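Local coordinates for protein AT-less polyketide synthase (Streptomyces platensis subsp. rosaceus, PDB 4TKT) that probably catalyses decarboxylative Claisen condensation, extending the polyketide chain during isomigrastatin biosynthesis, as ketosynthase domain KS6 of an AT-less type I polyketide synthase, at residues Val12-Arg17 and Ala369-Leu374; Leu99-Thr104 and Val253-Leu258; Ile131-Gly136 and Asn167-Phe172. One frame throughout, in Å; residues are numbered along the deposited sequence.

Contact 1: residues Val12-Arg17 and Ala369-Leu374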
loop_
_atom_site.group_PDB
_atom_site.type_symbol
_atom_site.label_atom_id
_atom_site.label_comp_id
_atom_site.label_asym_id
_atom_site.label_seq_id
_atom_site.Cartn_x
_atom_site.Cartn_y
_atom_site.Cartn_z
ATOM N N VAL A 12 4.376 4.819 9.450
ATOM C CA VAL A 12 4.906 3.794 10.341
ATOM C C VAL A 12 4.666 2.370 9.844
ATOM O O VAL A 12 5.066 1.406 10.494
ATOM C CB VAL A 12 4.306 3.926 11.752
ATOM C CG1 VAL A 12 4.582 5.307 12.309
ATOM C CG2 VAL A 12 2.814 3.651 11.719
ATOM N N GLY A 13 4.019 2.242 8.692
ATOM C CA GLY A 13 3.751 0.938 8.115
ATOM C C GLY A 13 3.148 1.063 6.732
ATOM O O GLY A 13 2.462 2.040 6.433
HETATM N N MSE A 14 3.399 0.077 5.880
HETATM C CA MSE A 14 2.876 0.129 4.523
HETATM C C MSE A 14 2.649 -1.251 3.928
HETATM O O MSE A 14 3.413 -2.182 4.176
HETATM C CB MSE A 14 3.819 0.926 3.623
HETATM C CG MSE A 14 3.210 1.307 2.287
HETATM SE SE MSE A 14 4.316 2.546 1.263
HETATM C CE MSE A 14 2.919 3.260 0.102
ATOM N N ALA A 15 1.588 -1.372 3.141
ATOM C CA ALA A 15 1.328 -2.587 2.385
ATOM C C ALA A 15 0.920 -2.225 0.967
ATOM O O ALA A 15 0.306 -1.182 0.736
ATOM C CB ALA A 15 0.258 -3.415 3.053
ATOM N N GLY A 16 1.266 -3.087 0.019
ATOM C CA GLY A 16 0.979 -2.824 -1.377
ATOM C C GLY A 16 0.835 -4.088 -2.196
ATOM O O GLY A 16 1.609 -5.032 -2.043
ATOM N N ARG A 17 -0.168 -4.102 -3.066
ATOM C CA ARG A 17 -0.405 -5.223 -3.963
ATOM C C ARG A 17 -0.668 -4.687 -5.364
ATOM O O ARG A 17 -1.752 -4.182 -5.657
ATOM C CB ARG A 17 -1.574 -6.072 -3.469
ATOM C CG ARG A 17 -1.830 -7.327 -4.279
ATOM C CD ARG A 17 -2.935 -8.154 -3.644
ATOM N NE ARG A 17 -3.341 -9.275 -4.484
ATOM C CZ ARG A 17 -4.293 -10.141 -4.157
ATOM N NH1 ARG A 17 -4.934 -10.016 -3.002
ATOM N NH2 ARG A 17 -4.604 -11.134 -4.980
ATOM N N ALA A 369 0.219 3.696 -5.040
ATOM C CA ALA A 369 1.282 2.987 -5.737
ATOM C C ALA A 369 2.435 3.940 -6.021
ATOM O O ALA A 369 3.603 3.555 -5.963
ATOM C CB ALA A 369 0.764 2.379 -7.026
ATOM N N GLY A 370 2.091 5.187 -6.327
ATOM C CA GLY A 370 3.075 6.222 -6.570
ATOM C C GLY A 370 3.844 6.559 -5.308
ATOM O O GLY A 370 5.055 6.771 -5.348
ATOM N N LEU A 371 3.139 6.608 -4.184
ATOM C CA LEU A 371 3.773 6.856 -2.897
ATOM C C LEU A 371 4.743 5.734 -2.558
ATOM O O LEU A 371 5.819 5.974 -2.015
ATOM C CB LEU A 371 2.724 6.997 -1.794
ATOM C CG LEU A 371 3.283 7.192 -0.387
ATOM C CD1 LEU A 371 4.174 8.420 -0.339
ATOM C CD2 LEU A 371 2.160 7.303 0.626
ATOM N N ALA A 372 4.352 4.508 -2.892
ATOM C CA ALA A 372 5.193 3.342 -2.657
ATOM C C ALA A 372 6.511 3.451 -3.412
ATOM O O ALA A 372 7.580 3.251 -2.838
ATOM C CB ALA A 372 4.458 2.074 -3.056
ATOM N N LYS A 373 6.430 3.777 -4.699
ATOM C CA LYS A 373 7.619 3.925 -5.528
ATOM C C LYS A 373 8.552 4.993 -4.969
ATOM O O LYS A 373 9.770 4.819 -4.949
ATOM C CB LYS A 373 7.238 4.274 -6.967
ATOM C CG LYS A 373 8.437 4.552 -7.863
ATOM C CD LYS A 373 8.012 4.947 -9.264
ATOM C CE LYS A 373 9.180 5.526 -10.048
ATOM N NZ LYS A 373 8.764 6.056 -11.375
ATOM N N LEU A 374 7.969 6.094 -4.509
ATOM C CA LEU A 374 8.751 7.208 -3.989
ATOM C C LEU A 374 9.450 6.830 -2.687
ATOM O O LEU A 374 10.642 7.078 -2.529
ATOM C CB LEU A 374 7.861 8.435 -3.781
ATOM C CG LEU A 374 8.562 9.740 -3.399
ATOM C CD1 LEU A 374 9.793 9.972 -4.261
ATOM C CD2 LEU A 374 7.596 10.904 -3.540
#

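Contact 2: residues Leu99-Thr104 and Val253-Leu258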
loop_
_atom_site.group_PDB
_atom_site.type_symbol
_atom_site.label_atom_id
_atom_site.label_comp_id
_atom_site.label_asym_id
_atom_site.label_seq_id
_atom_site.Cartn_x
_atom_site.Cartn_y
_atom_site.Cartn_z
ATOM N N LEU A 99 -9.431 -5.135 3.078
ATOM C CA LEU A 99 -9.379 -5.761 4.394
ATOM C C LEU A 99 -8.024 -6.423 4.615
ATOM O O LEU A 99 -7.376 -6.203 5.636
ATOM C CB LEU A 99 -10.499 -6.791 4.554
ATOM C CG LEU A 99 -11.781 -6.320 5.237
ATOM C CD1 LEU A 99 -12.833 -7.416 5.214
ATOM C CD2 LEU A 99 -11.491 -5.885 6.665
ATOM N N GLN A 100 -7.602 -7.228 3.645
ATOM C CA GLN A 100 -6.332 -7.941 3.735
ATOM C C GLN A 100 -5.154 -6.972 3.701
ATOM O O GLN A 100 -4.153 -7.168 4.387
ATOM C CB GLN A 100 -6.222 -8.971 2.607
ATOM C CG GLN A 100 -7.240 -10.101 2.732
ATOM C CD GLN A 100 -7.078 -11.173 1.670
ATOM O OE1 GLN A 100 -6.458 -10.949 0.632
ATOM N NE2 GLN A 100 -7.640 -12.349 1.930
ATOM N N CYS A 101 -5.291 -5.921 2.902
ATOM C CA CYS A 101 -4.298 -4.859 2.842
ATOM C C CYS A 101 -4.156 -4.145 4.184
ATOM O O CYS A 101 -3.048 -3.845 4.625
ATOM C CB CYS A 101 -4.672 -3.855 1.756
ATOM S SG CYS A 101 -3.534 -2.472 1.594
ATOM N N ALA A 102 -5.288 -3.871 4.827
ATOM C CA ALA A 102 -5.299 -3.204 6.123
ATOM C C ALA A 102 -4.537 -4.006 7.172
ATOM O O ALA A 102 -3.735 -3.455 7.926
ATOM C CB ALA A 102 -6.725 -2.968 6.582
ATOM N N HIS A 103 -4.791 -5.308 7.218
ATOM C CA HIS A 103 -4.132 -6.166 8.191
ATOM C C HIS A 103 -2.631 -6.228 7.945
ATOM O O HIS A 103 -1.839 -6.085 8.877
ATOM C CB HIS A 103 -4.717 -7.577 8.163
ATOM C CG HIS A 103 -4.127 -8.488 9.193
ATOM N ND1 HIS A 103 -4.405 -8.368 10.537
ATOM C CD2 HIS A 103 -3.258 -9.519 9.078
ATOM C CE1 HIS A 103 -3.740 -9.293 11.206
ATOM N NE2 HIS A 103 -3.036 -10.004 10.345
ATOM N N THR A 104 -2.248 -6.436 6.688
ATOM C CA THR A 104 -0.835 -6.514 6.329
ATOM C C THR A 104 -0.098 -5.230 6.699
ATOM O O THR A 104 1.079 -5.268 7.052
ATOM C CB THR A 104 -0.644 -6.792 4.825
ATOM O OG1 THR A 104 -1.409 -5.851 4.069
ATOM C CG2 THR A 104 -1.115 -8.189 4.478
ATOM N N VAL A 253 -4.028 -2.389 -4.818
ATOM C CA VAL A 253 -4.502 -2.121 -3.465
ATOM C C VAL A 253 -3.316 -1.729 -2.595
ATOM O O VAL A 253 -2.313 -2.438 -2.562
ATOM C CB VAL A 253 -5.202 -3.339 -2.828
ATOM C CG1 VAL A 253 -5.920 -2.923 -1.556
ATOM C CG2 VAL A 253 -6.179 -3.981 -3.799
ATOM N N GLY A 254 -3.423 -0.610 -1.892
ATOM C CA GLY A 254 -2.339 -0.164 -1.039
ATOM C C GLY A 254 -2.829 0.662 0.130
ATOM O O GLY A 254 -3.934 1.208 0.093
ATOM N N ALA A 255 -2.007 0.751 1.171
ATOM C CA ALA A 255 -2.347 1.547 2.345
ATOM C C ALA A 255 -1.113 1.931 3.154
ATOM O O ALA A 255 -0.080 1.265 3.090
ATOM C CB ALA A 255 -3.332 0.797 3.225
ATOM N N VAL A 256 -1.231 3.018 3.906
ATOM C CA VAL A 256 -0.196 3.420 4.847
ATOM C C VAL A 256 -0.812 3.678 6.214
ATOM O O VAL A 256 -1.962 4.106 6.316
ATOM C CB VAL A 256 0.552 4.685 4.382
ATOM C CG1 VAL A 256 1.523 4.353 3.269
ATOM C CG2 VAL A 256 -0.431 5.754 3.939
ATOM N N LEU A 257 -0.048 3.399 7.265
ATOM C CA LEU A 257 -0.455 3.759 8.614
ATOM C C LEU A 257 0.201 5.084 8.979
ATOM O O LEU A 257 1.427 5.189 9.006
ATOM C CB LEU A 257 -0.075 2.666 9.616
ATOM C CG LEU A 257 -0.745 2.751 10.991
ATOM C CD1 LEU A 257 -2.259 2.746 10.854
ATOM C CD2 LEU A 257 -0.295 1.610 11.887
ATOM N N LEU A 258 -0.619 6.097 9.243
ATOM C CA LEU A 258 -0.112 7.445 9.481
ATOM C C LEU A 258 -0.192 7.844 10.949
ATOM O O LEU A 258 -1.091 7.419 11.675
ATOM C CB LEU A 258 -0.875 8.454 8.625
ATOM C CG LEU A 258 -0.803 8.212 7.120
ATOM C CD1 LEU A 258 -1.509 9.329 6.372
ATOM C CD2 LEU A 258 0.643 8.090 6.677
#

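Contact 3: residues Ile131-Gly136 and Asn167-Phe172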
loop_
_atom_site.group_PDB
_atom_site.type_symbol
_atom_site.label_atom_id
_atom_site.label_comp_id
_atom_site.label_asym_id
_atom_site.label_seq_id
_atom_site.Cartn_x
_atom_site.Cartn_y
_atom_site.Cartn_z
ATOM N N ILE A 131 -8.289 4.941 15.933
ATOM C CA ILE A 131 -7.823 4.649 14.582
ATOM C C ILE A 131 -8.796 5.168 13.527
ATOM O O ILE A 131 -9.979 4.834 13.551
ATOM C CB ILE A 131 -7.643 3.134 14.362
ATOM C CG1 ILE A 131 -6.802 2.513 15.477
ATOM C CG2 ILE A 131 -7.030 2.860 13.000
ATOM C CD1 ILE A 131 -6.684 1.014 15.366
ATOM N N GLY A 132 -8.292 5.973 12.597
ATOM C CA GLY A 132 -9.107 6.459 11.498
ATOM C C GLY A 132 -8.841 5.695 10.215
ATOM O O GLY A 132 -7.727 5.230 9.981
ATOM N N VAL A 133 -9.865 5.556 9.380
ATOM C CA VAL A 133 -9.721 4.830 8.122
ATOM C C VAL A 133 -10.194 5.682 6.950
ATOM O O VAL A 133 -11.361 6.062 6.874
ATOM C CB VAL A 133 -10.501 3.499 8.141
ATOM C CG1 VAL A 133 -10.242 2.716 6.867
ATOM C CG2 VAL A 133 -10.103 2.671 9.354
ATOM N N PHE A 134 -9.273 5.982 6.043
ATOM C CA PHE A 134 -9.559 6.839 4.902
ATOM C C PHE A 134 -9.210 6.115 3.617
ATOM O O PHE A 134 -8.037 5.932 3.295
ATOM C CB PHE A 134 -8.778 8.149 5.004
ATOM C CG PHE A 134 -9.094 8.942 6.234
ATOM C CD1 PHE A 134 -8.456 8.672 7.431
ATOM C CD2 PHE A 134 -10.040 9.954 6.199
ATOM C CE1 PHE A 134 -8.751 9.395 8.567
ATOM C CE2 PHE A 134 -10.339 10.680 7.331
ATOM C CZ PHE A 134 -9.693 10.401 8.517
ATOM N N ALA A 135 -10.238 5.702 2.885
ATOM C CA ALA A 135 -10.042 4.906 1.684
ATOM C C ALA A 135 -10.433 5.677 0.432
ATOM O O ALA A 135 -11.390 6.444 0.439
ATOM C CB ALA A 135 -10.836 3.616 1.779
ATOM N N GLY A 136 -9.683 5.469 -0.642
ATOM C CA GLY A 136 -10.011 6.062 -1.922
ATOM C C GLY A 136 -10.413 5.002 -2.928
ATOM O O GLY A 136 -9.696 4.020 -3.123
ATOM N N ASN A 167 -15.559 1.192 5.967
ATOM C CA ASN A 167 -16.360 0.798 7.120
ATOM C C ASN A 167 -16.072 -0.616 7.616
ATOM O O ASN A 167 -16.095 -0.864 8.821
ATOM C CB ASN A 167 -17.848 0.936 6.794
ATOM C CG ASN A 167 -18.335 2.369 6.906
ATOM O OD1 ASN A 167 -17.566 3.271 7.236
ATOM N ND2 ASN A 167 -19.614 2.587 6.628
ATOM N N ARG A 168 -15.798 -1.540 6.701
ATOM C CA ARG A 168 -15.515 -2.917 7.095
ATOM C C ARG A 168 -14.165 -3.033 7.783
ATOM O O ARG A 168 -13.996 -3.857 8.681
ATOM C CB ARG A 168 -15.567 -3.856 5.890
ATOM C CG ARG A 168 -16.967 -4.048 5.358
ATOM C CD ARG A 168 -17.089 -5.302 4.525
ATOM N NE ARG A 168 -18.422 -5.405 3.938
ATOM C CZ ARG A 168 -19.501 -5.805 4.603
ATOM N NH1 ARG A 168 -19.407 -6.143 5.884
ATOM N NH2 ARG A 168 -20.674 -5.866 3.987
ATOM N N VAL A 169 -13.208 -2.213 7.362
ATOM C CA VAL A 169 -11.907 -2.182 8.018
ATOM C C VAL A 169 -12.066 -1.644 9.436
ATOM O O VAL A 169 -11.575 -2.243 10.391
ATOM C CB VAL A 169 -10.889 -1.325 7.241
ATOM C CG1 VAL A 169 -9.631 -1.125 8.054
ATOM C CG2 VAL A 169 -10.554 -1.980 5.914
ATOM N N SER A 170 -12.768 -0.523 9.569
ATOM C CA SER A 170 -13.029 0.068 10.879
ATOM C C SER A 170 -13.722 -0.926 11.801
ATOM O O SER A 170 -13.372 -1.048 12.975
ATOM C CB SER A 170 -13.883 1.328 10.741
ATOM O OG SER A 170 -13.224 2.305 9.957
ATOM N N TYR A 171 -14.707 -1.631 11.257
ATOM C CA TYR A 171 -15.434 -2.643 12.008
ATOM C C TYR A 171 -14.491 -3.754 12.465
ATOM O O TYR A 171 -14.501 -4.155 13.630
ATOM C CB TYR A 171 -16.570 -3.221 11.162
ATOM C CG TYR A 171 -17.381 -4.283 11.866
ATOM C CD1 TYR A 171 -18.321 -3.939 12.830
ATOM C CD2 TYR A 171 -17.211 -5.627 11.568
ATOM C CE1 TYR A 171 -19.065 -4.904 13.480
ATOM C CE2 TYR A 171 -17.953 -6.602 12.211
ATOM C CZ TYR A 171 -18.878 -6.233 13.165
ATOM O OH TYR A 171 -19.621 -7.192 13.811
ATOM N N PHE A 172 -13.664 -4.232 11.543
ATOM C CA PHE A 172 -12.740 -5.322 11.829
ATOM C C PHE A 172 -11.679 -4.926 12.850
ATOM O O PHE A 172 -11.350 -5.703 13.746
ATOM C CB PHE A 172 -12.068 -5.793 10.540
ATOM C CG PHE A 172 -10.912 -6.718 10.768
ATOM C CD1 PHE A 172 -11.123 -8.010 11.220
ATOM C CD2 PHE A 172 -9.615 -6.297 10.533
ATOM C CE1 PHE A 172 -10.059 -8.867 11.435
ATOM C CE2 PHE A 172 -8.545 -7.149 10.744
ATOM C CZ PHE A 172 -8.767 -8.436 11.195
HETATM O O HOH W 1 -12.210 4.093 11.871
#

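Contact 1: residues Val12-Arg17 and Ala369-Leu374
Met14, built as selenomethionine, reaches from its strand to the side of helix 366-380 and supplies the strand's side of this buried contact, with Ala372 and Leu371 as its partners. Its CG lies anti to the backbone N (chi1 -167°), and beyond CG the chain stays extended, so the selenoether runs out from the strand and delivers its terminal methyl to the helix. CE settles against the backbone and stub of Ala372, 3.5 Å from Ala372 N and 3.7 Å from Ala372 CB. Next to it in the chain, SE lies 4.1 Å from Ala372 CA. The methyl also meets the flank of Leu371, where CE stands 4.0 Å from CG and 4.1 Å from CD2. It is therefore placed between two consecutive residues of the helix, and the side chains meet through apolar atoms alone, by van der Waals contact. The small side chain of Ala372 lets CE come right up to the helix backbone. Gly16, the next residue on the same face of the strand, has no side chain; a CB there would also have pointed toward the helix.

Neighbours enclose the three residues. Leu24 touches both Met14 and Ala372, Phe27 of helix 24-32 adds to the cover of Ala372, and Val256 on the adjoining strand lies against both Met14 and Leu371. Ala15 and Arg17 instead touch helix 93-109, so this strand has helices on both faces, while Lys373 forms a salt bridge with Glu319 of strand 317-319. Such a layered arrangement, with helix 366-380 held deep in the protein against a central strand, is consistent with the thiolase fold of ketosynthases.

Contact 2: residues Leu99-Thr104 and Val253-Leu258
Cys101 turns its SG anti to the backbone N (chi1 179°), which sends the sulfur out from helix 93-109 onto strand 252-260, and Val253 sets CG1 in the same relation to its own N (chi1 -168°), bringing that methyl up beside the cysteine. The CG1 methyl of Val253 lies against the root of the cysteine side chain: Cys101 CB is 3.7 Å from Val253 CG1, and SG is 4.0 Å from the same methyl. The sulfur itself comes down over the peptide link after Gly254, 3.5 Å from Gly254 C and 3.6 Å from Ala255 N. Its remaining neighbour is the methyl of Ala255, with SG 3.7 Å from Ala255 CB. Cys101 thus sits between two side chains from the same face of the strand, with Gly254 between them bearing none; a CB on that glycine would point away from the helix.

This close seating matches the short spacing of the backbones: the axes of segments 99-104 and 253-258 come within 7.9 Å and are inclined at 35°, running in broadly the same direction. On the helix, the carbonyl of Cys101 also accepts a bond from Thr104, OG1 being 2.6 Å from Cys101 O and lying above the carbonyl plane. Thr105 OG1 bonds to that oxygen as well.

Further along the interface, Leu97 and Phe98 touch Val253, Thr105 touches Ala255, and Ala109 meets Leu257. Strand 252-260 lies between strands 208-214 and 9-17, and helix 93-109 also reaches both, through Ala102 on Leu209 and Thr104 on Ala15.

Contact 3: residues Ile131-Gly136 and Asn167-Phe172
Val133 and Ser170 mark the closest approach of the two backbones, with their CA atoms 6.4 Å apart where helix 163-173 passes over strand 129-136. Helix 163-173 belongs to the connection of a β-α-β crossover, since the chain then enters strand 179-182, parallel to and beside the first. Val133 carries the strand's side of the contact and uses both its methyls. CG2 stands 4.0 Å from Val169 CG1, while CG1 meets the same methyl and CB of Val169 at slightly longer range; the two valine side chains cross obliquely. CG2 also abuts the hydroxyl of Ser170, roughly at right angles to its contact with Val169, 3.2 Å from OG, a close van der Waals approach. Trimming Val133 to an alanine would take away both methyls, which is likely to open a gap beside Ser170 OG and leave Val169 CG1 without its partner on the strand. Phe98 and Ala102 of helix 93-109 also pack against Val169.

Ser170 holds OG beside its backbone N (chi1 -61°), directed back along the helix, where it bonds to Ala166 O. The same hydroxyl is hydrogen-bonded to Ser179 OG, at the start of strand 179-182. A water probably links it to the first strand, 2.8 Å from Ser170 OG and 2.9 Å from Ile131 O.

In the fold
The three contacts are built on one sheet, and their centres step across it: contacts 1 and 2 lie 9 Å apart, contacts 2 and 3 10 Å, and contacts 1 and 3 18 Å. Strands 9-17 and 252-260 join the first two directly, with Arg17 N 2.8 Å from Val253 O and Gly13 O 3.0 Å from Leu257 N, both probable hydrogen bonds. Helix 366-380 of contact 1 covers one face of this pair, and helix 93-109 of contact 2 covers the other. That second helix also leads to contact 3, since Ala102 CB packs 3.7 Å from Val169 CG1. Contacts 1 and 3 do not touch, their nearest atoms being about 10 Å apart.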